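Local coordinates for sorbitol-6-phosphate dehydrogenase (PDB 5O3Z), which catalyses the NAD-dependent oxidation of sorbitol 6-phosphate at carbon 2 to fructose 6-phosphate, as a short-chain dehydrogenase/reductase, at the interface of chains A and B. Coordinates in Å, arbitrary orientation; residue numbers count along the deposited sequence, not the author numbering. Chains: chain A/B, Sorbitol-6-phosphate dehydrogenase.

The interface of chains A and B. Residues chain A 113, 117, 160, 164, 168; chain B 109, 113, 117, 160, 164.
Helices 106-133 and 156-176 of each chain pack against the same pair of the other chain, the four-helix bundle that commonly forms a dimer interface in classical short-chain dehydrogenases, here between two of the four subunits of the deposited assembly. The patch surrounds a two-fold axis and is held by apolar packing.

Glycine opens the way for backbone contact between the two copies of helix 156-176. A:Gly164 CA and B:Gly164 CA face each other at 4.0 Å, and without side chains at this crossing the helices can come together backbone to backbone. The carbonyl O of A:Ala160 lies 3.3 Å from the alpha carbon CA of B:Gly164, with the twin contact on the other side of the axis. Each Ala160 methyl is turned towards the partner's Gly164 carbonyl, B:Ala160 CB resting 3.9 Å from A:Gly164 O. That methyl also approaches the side chain of A:Leu168 at its CB.

Leucines of helix 106-133 interleave alongside this glycine crossing. A:Leu113, with CG anti to its carbonyl carbon (chi1 -59°), extends CD2 to CD2 of B:Leu117 at 3.8 Å, the two side chains crossing obliquely. B:Phe109 lies beside the backbone of A:Leu117, its ring atom CE2 4.3 Å from the carbonyl O of A:Leu117. In the symmetry-related leucine pair, A:Leu117, with CG anti to the backbone N (chi1 -168°), obliquely crosses B:Leu113, which is turned differently from A:Leu113 (chi1 -92°), so that the methyl tips meet CD2 to CD1 at 4.1 Å.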
loop_
_atom_site.group_PDB
_atom_site.type_symbol
_atom_site.label_atom_id
_atom_site.label_comp_id
_atom_site.label_asym_id
_atom_site.label_seq_id
_atom_site.Cartn_x
_atom_site.Cartn_y
_atom_site.Cartn_z
ATOM N N LEU A 113 2.680 11.277 -20.699
ATOM C CA LEU A 113 3.958 11.269 -19.973
ATOM C C LEU A 113 4.620 12.651 -19.926
ATOM O O LEU A 113 5.185 13.065 -18.906
ATOM C CB LEU A 113 4.939 10.240 -20.548
ATOM C CG LEU A 113 4.444 8.778 -20.539
ATOM C CD1 LEU A 113 5.525 7.856 -21.090
ATOM C CD2 LEU A 113 4.011 8.320 -19.170
ATOM N N LEU A 117 4.220 14.022 -16.246
ATOM C CA LEU A 117 5.389 13.535 -15.608
ATOM C C LEU A 117 6.619 14.318 -15.914
ATOM O O LEU A 117 7.268 14.752 -15.002
ATOM C CB LEU A 117 5.580 12.031 -15.924
ATOM C CG LEU A 117 6.576 11.162 -15.176
ATOM C CD1 LEU A 117 6.406 11.364 -13.671
ATOM C CD2 LEU A 117 6.287 9.712 -15.591
ATOM N N ALA A 160 -0.338 5.253 -15.805
ATOM C CA ALA A 160 1.093 5.133 -15.906
ATOM C C ALA A 160 1.789 6.441 -15.430
ATOM O O ALA A 160 2.736 6.438 -14.627
ATOM C CB ALA A 160 1.461 4.789 -17.354
ATOM N N GLY A 164 3.603 7.195 -11.908
ATOM C CA GLY A 164 4.965 7.703 -12.062
ATOM C C GLY A 164 5.210 8.980 -11.293
ATOM O O GLY A 164 6.248 9.123 -10.628
ATOM N N LEU A 168 8.143 9.782 -8.581
ATOM C CA LEU A 168 8.967 11.005 -8.633
ATOM C C LEU A 168 8.881 11.800 -7.333
ATOM O O LEU A 168 9.907 12.139 -6.751
ATOM C CB LEU A 168 8.594 11.865 -9.834
ATOM C CG LEU A 168 9.423 13.128 -9.948
ATOM C CD1 LEU A 168 10.918 12.860 -9.971
ATOM C CD2 LEU A 168 9.017 13.878 -11.144
ATOM N N PHE B 109 16.110 11.134 -18.164
ATOM C CA PHE B 109 14.743 10.969 -17.665
ATOM C C PHE B 109 13.845 10.500 -18.769
ATOM O O PHE B 109 13.152 9.494 -18.597
ATOM C CB PHE B 109 14.264 12.307 -17.095
ATOM C CG PHE B 109 13.056 12.191 -16.250
ATOM C CD1 PHE B 109 13.174 11.785 -14.927
ATOM C CD2 PHE B 109 11.816 12.422 -16.773
ATOM C CE1 PHE B 109 12.036 11.669 -14.139
ATOM C CE2 PHE B 109 10.701 12.347 -15.991
ATOM C CZ PHE B 109 10.798 11.946 -14.687
ATOM N N LEU B 113 11.793 6.711 -19.264
ATOM C CA LEU B 113 10.402 6.653 -19.582
ATOM C C LEU B 113 10.157 5.873 -20.867
ATOM O O LEU B 113 9.207 5.108 -20.955
ATOM C CB LEU B 113 9.846 8.097 -19.751
ATOM C CG LEU B 113 9.233 8.827 -18.571
ATOM C CD1 LEU B 113 9.847 8.571 -17.232
ATOM C CD2 LEU B 113 9.093 10.319 -18.819
ATOM N N LEU B 117 8.503 2.391 -19.806
ATOM C CA LEU B 117 7.097 2.591 -19.905
ATOM C C LEU B 117 6.580 2.498 -21.327
ATOM O O LEU B 117 5.659 1.748 -21.610
ATOM C CB LEU B 117 6.817 3.979 -19.290
ATOM C CG LEU B 117 5.680 4.283 -18.387
ATOM C CD1 LEU B 117 5.298 3.025 -17.565
ATOM C CD2 LEU B 117 5.974 5.507 -17.524
ATOM N N ALA B 160 10.463 6.936 -11.030
ATOM C CA ALA B 160 9.331 7.453 -11.788
ATOM C C ALA B 160 8.885 6.459 -12.845
ATOM O O ALA B 160 7.662 6.177 -13.019
ATOM C CB ALA B 160 9.736 8.799 -12.444
ATOM N N GLY B 164 5.621 3.948 -12.568
ATOM C CA GLY B 164 4.739 4.029 -13.672
ATOM C C GLY B 164 4.351 2.667 -14.292
ATOM O O GLY B 164 3.223 2.473 -14.749
#